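Cytosol aminopeptidase (Coxiella burnetii, PDB 3IJ3) is probably a manganese-dependent metalloaminopeptidase of the M17 family, removing amino acids from the N-termini of peptides. Local coordinates at residues Asp352-Phe357 against Asp441-Ala446; Phe376-Ser381 against His437-Gln442. One frame throughout, in Å; residues are numbered along the deposited sequence.

Interaction 1 (Asp352-Phe357 against Asp441-Ala446); sequences DLIIDF and DQIPWA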
loop_
_atom_site.group_PDB
_atom_site.type_symbol
_atom_site.label_atom_id
_atom_site.label_comp_id
_atom_site.label_asym_id
_atom_site.label_seq_id
_atom_site.Cartn_x
_atom_site.Cartn_y
_atom_site.Cartn_z
ATOM N N ASP A 352 -24.452 9.460 -40.328
ATOM C CA ASP A 352 -23.957 10.833 -40.485
ATOM C C ASP A 352 -23.131 11.271 -39.273
ATOM O O ASP A 352 -22.223 12.105 -39.399
ATOM C CB ASP A 352 -25.126 11.803 -40.670
ATOM C CG ASP A 352 -24.697 13.151 -41.210
ATOM O OD1 ASP A 352 -24.037 13.182 -42.267
ATOM O OD2 ASP A 352 -25.077 14.196 -40.642
ATOM N N LEU A 353 -23.444 10.696 -38.103
ATOM C CA LEU A 353 -22.787 11.037 -36.846
ATOM C C LEU A 353 -22.958 9.938 -35.812
ATOM O O LEU A 353 -24.022 9.314 -35.746
ATOM C CB LEU A 353 -23.445 12.312 -36.258
ATOM C CG LEU A 353 -22.979 12.767 -34.871
ATOM C CD1 LEU A 353 -21.529 13.245 -34.931
ATOM C CD2 LEU A 353 -23.928 13.884 -34.394
ATOM N N ILE A 354 -21.901 9.687 -35.053
ATOM C CA ILE A 354 -21.944 8.769 -33.913
ATOM C C ILE A 354 -21.477 9.560 -32.696
ATOM O O ILE A 354 -20.449 10.244 -32.771
ATOM C CB ILE A 354 -21.017 7.542 -34.052
ATOM C CG1 ILE A 354 -21.363 6.747 -35.311
ATOM C CG2 ILE A 354 -21.102 6.654 -32.746
ATOM C CD1 ILE A 354 -20.371 5.582 -35.624
ATOM N N ILE A 355 -22.218 9.488 -31.588
ATOM C CA ILE A 355 -21.786 10.129 -30.347
ATOM C C ILE A 355 -21.869 9.089 -29.259
ATOM O O ILE A 355 -22.918 8.425 -29.087
ATOM C CB ILE A 355 -22.652 11.318 -29.920
ATOM C CG1 ILE A 355 -22.637 12.425 -30.976
ATOM C CG2 ILE A 355 -22.142 11.881 -28.552
ATOM C CD1 ILE A 355 -23.540 13.568 -30.644
ATOM N N ASP A 356 -20.763 8.878 -28.551
ATOM C CA ASP A 356 -20.767 7.961 -27.406
ATOM C C ASP A 356 -20.517 8.694 -26.088
ATOM O O ASP A 356 -19.873 9.750 -26.042
ATOM C CB ASP A 356 -19.863 6.738 -27.588
ATOM C CG ASP A 356 -18.421 6.995 -27.334
ATOM O OD1 ASP A 356 -18.057 7.212 -26.144
ATOM O OD2 ASP A 356 -17.617 6.860 -28.299
ATOM N N PHE A 357 -21.100 8.136 -25.032
ATOM C CA PHE A 357 -20.980 8.668 -23.673
ATOM C C PHE A 357 -20.488 7.530 -22.811
ATOM O O PHE A 357 -21.070 6.431 -22.824
ATOM C CB PHE A 357 -22.317 9.140 -23.133
ATOM C CG PHE A 357 -22.880 10.332 -23.851
ATOM C CD1 PHE A 357 -22.544 11.614 -23.445
ATOM C CD2 PHE A 357 -23.746 10.167 -24.899
ATOM C CE1 PHE A 357 -23.076 12.719 -24.081
ATOM C CE2 PHE A 357 -24.272 11.279 -25.576
ATOM C CZ PHE A 357 -23.942 12.545 -25.158
ATOM N N ASP A 441 -12.202 6.921 -39.787
ATOM C CA ASP A 441 -12.014 8.377 -39.789
ATOM C C ASP A 441 -13.032 9.061 -40.707
ATOM O O ASP A 441 -13.242 10.282 -40.598
ATOM C CB ASP A 441 -10.606 8.773 -40.263
ATOM C CG ASP A 441 -9.529 8.519 -39.222
ATOM O OD1 ASP A 441 -9.837 8.345 -38.023
ATOM O OD2 ASP A 441 -8.350 8.520 -39.628
ATOM N N GLN A 442 -13.659 8.297 -41.609
ATOM C CA GLN A 442 -14.657 8.860 -42.542
ATOM C C GLN A 442 -16.059 9.047 -41.956
ATOM O O GLN A 442 -16.942 9.611 -42.620
ATOM C CB GLN A 442 -14.757 8.016 -43.828
ATOM C CG GLN A 442 -13.389 7.782 -44.505
ATOM C CD GLN A 442 -12.594 9.066 -44.712
ATOM O OE1 GLN A 442 -11.387 9.105 -44.449
ATOM N NE2 GLN A 442 -13.275 10.137 -45.137
ATOM N N ILE A 443 -16.283 8.537 -40.747
ATOM C CA ILE A 443 -17.565 8.678 -40.068
ATOM C C ILE A 443 -17.367 9.675 -38.922
ATOM O O ILE A 443 -16.592 9.400 -38.017
ATOM C CB ILE A 443 -18.037 7.323 -39.493
ATOM C CG1 ILE A 443 -18.235 6.301 -40.615
ATOM C CG2 ILE A 443 -19.333 7.490 -38.688
ATOM C CD1 ILE A 443 -18.431 4.847 -40.111
ATOM N N PRO A 444 -18.076 10.817 -38.942
ATOM C CA PRO A 444 -17.902 11.803 -37.848
ATOM C C PRO A 444 -18.288 11.170 -36.516
ATOM O O PRO A 444 -19.395 10.643 -36.374
ATOM C CB PRO A 444 -18.853 12.937 -38.245
ATOM C CG PRO A 444 -18.980 12.804 -39.692
ATOM C CD PRO A 444 -18.985 11.340 -39.975
ATOM N N TRP A 445 -17.358 11.194 -35.572
ATOM C CA TRP A 445 -17.544 10.534 -34.264
ATOM C C TRP A 445 -17.015 11.363 -33.101
ATOM O O TRP A 445 -15.866 11.839 -33.130
ATOM C CB TRP A 445 -16.841 9.154 -34.323
ATOM C CG TRP A 445 -16.613 8.498 -33.000
ATOM C CD1 TRP A 445 -17.561 8.071 -32.102
ATOM C CD2 TRP A 445 -15.338 8.158 -32.431
ATOM N NE1 TRP A 445 -16.942 7.511 -30.983
ATOM C CE2 TRP A 445 -15.581 7.549 -31.173
ATOM C CE3 TRP A 445 -14.012 8.316 -32.858
ATOM C CZ2 TRP A 445 -14.548 7.104 -30.344
ATOM C CZ3 TRP A 445 -12.970 7.868 -31.998
ATOM C CH2 TRP A 445 -13.266 7.280 -30.765
ATOM N N ALA A 446 -17.850 11.517 -32.066
ATOM C CA ALA A 446 -17.487 12.226 -30.857
ATOM C C ALA A 446 -17.665 11.251 -29.689
ATOM O O ALA A 446 -18.656 10.504 -29.637
ATOM C CB ALA A 446 -18.375 13.493 -30.628
#

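Interaction 2 (Phe376-Ser381 against His437-Gln442); sequences FANQDS and HFVSDQ. With EDO (1,2-ethanediol), chain I.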
loop_
_atom_site.group_PDB
_atom_site.type_symbol
_atom_site.label_atom_id
_atom_site.label_comp_id
_atom_site.label_asym_id
_atom_site.label_seq_id
_atom_site.Cartn_x
_atom_site.Cartn_y
_atom_site.Cartn_z
ATOM N N PHE A 376 -13.567 13.872 -27.157
ATOM C CA PHE A 376 -12.654 13.426 -28.198
ATOM C C PHE A 376 -13.467 13.378 -29.492
ATOM O O PHE A 376 -14.625 12.960 -29.499
ATOM C CB PHE A 376 -12.088 12.030 -27.940
ATOM C CG PHE A 376 -11.227 11.917 -26.706
ATOM C CD1 PHE A 376 -9.834 11.966 -26.808
ATOM C CD2 PHE A 376 -11.801 11.787 -25.443
ATOM C CE1 PHE A 376 -9.039 11.838 -25.672
ATOM C CE2 PHE A 376 -11.002 11.667 -24.304
ATOM C CZ PHE A 376 -9.643 11.668 -24.417
ATOM N N ALA A 377 -12.853 13.758 -30.608
ATOM C CA ALA A 377 -13.540 13.673 -31.877
ATOM C C ALA A 377 -12.535 13.417 -32.995
ATOM O O ALA A 377 -11.434 13.975 -32.999
ATOM C CB ALA A 377 -14.363 14.924 -32.157
ATOM N N ASN A 378 -12.931 12.556 -33.926
ATOM C CA ASN A 378 -12.078 12.180 -35.049
ATOM C C ASN A 378 -12.077 13.154 -36.200
ATOM O O ASN A 378 -11.292 12.981 -37.149
ATOM C CB ASN A 378 -12.384 10.771 -35.548
ATOM C CG ASN A 378 -13.738 10.648 -36.209
ATOM O OD1 ASN A 378 -14.519 11.598 -36.235
ATOM N ND2 ASN A 378 -14.035 9.448 -36.752
ATOM N N GLN A 379 -12.945 14.162 -36.133
ATOM C CA GLN A 379 -13.027 15.203 -37.155
ATOM C C GLN A 379 -13.019 16.568 -36.478
ATOM O O GLN A 379 -13.802 16.826 -35.554
ATOM C CB GLN A 379 -14.281 15.023 -38.031
ATOM C CG GLN A 379 -14.174 13.765 -38.945
ATOM C CD GLN A 379 -15.292 13.664 -39.946
ATOM O OE1 GLN A 379 -16.026 14.624 -40.166
ATOM N NE2 GLN A 379 -15.410 12.497 -40.593
ATOM N N ASP A 380 -12.141 17.450 -36.943
ATOM C CA ASP A 380 -12.005 18.772 -36.306
ATOM C C ASP A 380 -13.258 19.659 -36.346
ATOM O O ASP A 380 -13.559 20.358 -35.364
ATOM C CB ASP A 380 -10.797 19.517 -36.858
ATOM C CG ASP A 380 -9.443 18.902 -36.424
ATOM O OD1 ASP A 380 -9.350 18.172 -35.404
ATOM O OD2 ASP A 380 -8.445 19.178 -37.131
ATOM N N SER A 381 -13.999 19.631 -37.443
ATOM C CA SER A 381 -15.202 20.457 -37.551
ATOM C C SER A 381 -16.221 20.088 -36.492
ATOM O O SER A 381 -16.848 20.970 -35.877
ATOM C CB SER A 381 -15.799 20.365 -38.946
ATOM O OG SER A 381 -14.884 20.850 -39.912
ATOM N N HIS A 437 -10.033 2.552 -32.890
ATOM C CA HIS A 437 -9.721 1.383 -33.753
ATOM C C HIS A 437 -10.973 0.781 -34.368
ATOM O O HIS A 437 -10.875 0.063 -35.374
ATOM C CB HIS A 437 -9.002 0.286 -32.973
ATOM C CG HIS A 437 -7.567 0.590 -32.689
ATOM N ND1 HIS A 437 -7.174 1.473 -31.711
ATOM C CD2 HIS A 437 -6.428 0.117 -33.246
ATOM C CE1 HIS A 437 -5.854 1.532 -31.676
ATOM N NE2 HIS A 437 -5.376 0.722 -32.596
ATOM N N PHE A 438 -12.135 1.100 -33.793
ATOM C CA PHE A 438 -13.438 0.536 -34.241
ATOM C C PHE A 438 -14.289 1.490 -35.062
ATOM O O PHE A 438 -15.386 1.123 -35.534
ATOM C CB PHE A 438 -14.187 0.003 -33.023
ATOM C CG PHE A 438 -13.415 -1.073 -32.307
ATOM C CD1 PHE A 438 -13.582 -2.407 -32.673
ATOM C CD2 PHE A 438 -12.462 -0.758 -31.337
ATOM C CE1 PHE A 438 -12.835 -3.424 -32.069
ATOM C CE2 PHE A 438 -11.701 -1.772 -30.730
ATOM C CZ PHE A 438 -11.888 -3.114 -31.112
ATOM N N VAL A 439 -13.775 2.697 -35.276
ATOM C CA VAL A 439 -14.510 3.715 -36.032
ATOM C C VAL A 439 -13.687 4.376 -37.128
ATOM O O VAL A 439 -12.671 5.022 -36.853
ATOM C CB VAL A 439 -14.986 4.846 -35.090
ATOM C CG1 VAL A 439 -15.848 5.860 -35.878
ATOM C CG2 VAL A 439 -15.787 4.294 -33.920
ATOM N N SER A 440 -14.132 4.225 -38.375
ATOM C CA SER A 440 -13.481 4.852 -39.513
ATOM C C SER A 440 -13.339 6.370 -39.348
ATOM O O SER A 440 -14.255 7.036 -38.852
ATOM C CB SER A 440 -14.309 4.618 -40.778
ATOM O OG SER A 440 -13.730 5.289 -41.881
ATOM N N ASP A 441 -12.202 6.921 -39.787
ATOM C CA ASP A 441 -12.014 8.377 -39.789
ATOM C C ASP A 441 -13.032 9.061 -40.707
ATOM O O ASP A 441 -13.242 10.282 -40.598
ATOM C CB ASP A 441 -10.606 8.773 -40.263
ATOM C CG ASP A 441 -9.529 8.519 -39.222
ATOM O OD1 ASP A 441 -9.837 8.345 -38.023
ATOM O OD2 ASP A 441 -8.350 8.520 -39.628
ATOM N N GLN A 442 -13.659 8.297 -41.609
ATOM C CA GLN A 442 -14.657 8.860 -42.542
ATOM C C GLN A 442 -16.059 9.047 -41.956
ATOM O O GLN A 442 -16.942 9.611 -42.620
ATOM C CB GLN A 442 -14.757 8.016 -43.828
ATOM C CG GLN A 442 -13.389 7.782 -44.505
ATOM C CD GLN A 442 -12.594 9.066 -44.712
ATOM O OE1 GLN A 442 -11.387 9.105 -44.449
ATOM N NE2 GLN A 442 -13.275 10.137 -45.137
HETATM C C1 EDO I . -1.151 -1.138 -31.562
HETATM O O1 EDO I . -0.401 -0.735 -32.711
HETATM C C2 EDO I . -2.545 -0.530 -31.590
HETATM O O2 EDO I . -2.870 -0.020 -32.891
HETATM O O HOH W 1 -11.736 7.562 -36.396
HETATM O O HOH W 2 -16.844 12.523 -43.163
#

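Interaction 1 (Asp352-Phe357 against Asp441-Ala446)
I354 and W445 form a parallel beta bridge, with I355 and A446 forming the next, and through these pairs strands 353-359 and 445-454 become neighbours in the mixed sheet of the catalytic domain. The backbone bonds follow the classical parallel pattern: I354 reaches to both sides of W445, its N donating to P444 O (3.0 Å) and its O accepting from A446 N (3.0 Å), and D356 N then binds A446 O (2.9 Å).

The tight part of the contact lies along the buried strands, where the two sides of the sheet meet different helices. I354 and W445 point to one side; I354 CG2 lies 3.9 Å from W445 CD1, while I354 CD1 meets I443 CG2, and helix 335-347 packs over I354 with L343, A346 and V347. On the other side I355 and A446 are covered by helices 470-481 and 380-393. The P444 ring packs closely too, its CG 3.3 Å from D352 O.

The loose, solvent side belongs to D352, in the loop just before the strand. Its side chain stays 5.7 Å or more from 441-446, and the exposed residue hydrogen-bonds through OD2 to Y481 OH of helix 470-481.

Farther along the strands a polar pair is held within the buried sheet. W445 CG stands anti to the backbone N (chi1 165°), which carries the indole along the strand to D356, whose other oxygen, OD1, is bound by H447. W445 NE1 donates 2.8 Å to D356 OD2, close to the indole plane, meeting the oxygen on its anti side, 22° out of the carboxylate plane.

Interaction 2 (Phe376-Ser381 against His437-Gln442)
N378 and D441 are the closest backbone pair, their CA atoms 6.1 Å apart, where the turn from strand 374-377 into helix 380-393 passes the irregular loop that precedes strand 445-454. No backbone-to-backbone hydrogen bond joins these two segments; side-chain amides and water bridge them instead. The loop is shaped from within by an ST turn, in which S440 OG accepts from Q442 N.

Q379, at the N-cap position of helix 380-393, supplies the direct bond. Its chain is extended beyond CG (chi2 -172°), which carries the amide across to the loop, where NE2 donates to D441 O at 3.1 Å, nearly in its own amide plane but tilted 22° from the plane of the carbonyl. NE2 also donates to a water that in turn donates to Q442 O, so the amide grips two successive carbonyls, one directly and one through water.

N378 points toward the loop, and its amide is engaged at both ends: OD1 accepts from W445 N, while ND2 donates to I443 O and to a second water, 3.0 Å away. That water donates to V439 O and, at 2.6 Å, to D441 OD1. S440 O lies near ND2 too, but at a poor angle for bonding.

Amide N-H groups and two waters thus satisfy mostly backbone carbonyls of the loop, so the contact depends on the path of its backbone and has no salt bridge across it; the one charged acceptor, D441 OD1, is reached through water.

In the fold
Interactions 1 and 2 lie side by side in the catalytic domain, their centres about 6 Å apart, and share D441 and Q442. Along the chain strand 353-359 comes first, then strand 374-377 and helix 380-393, and finally the segment 437-446 to which both contacts return. Strand 445-454 therefore runs between two earlier strands of one mixed sheet, parallel to 353-359 and antiparallel to 374-377. Interaction 1 is buried, whereas interaction 2, at the surface, joins the loop leading into the same strand to the start of helix 380-393. The D356 side chain is about 13 Å from the bound lithium ion, so interaction 1 takes no part in the metal site, but strand 353-359 pairs with strand 244-252, which carries the metal-site residue K250.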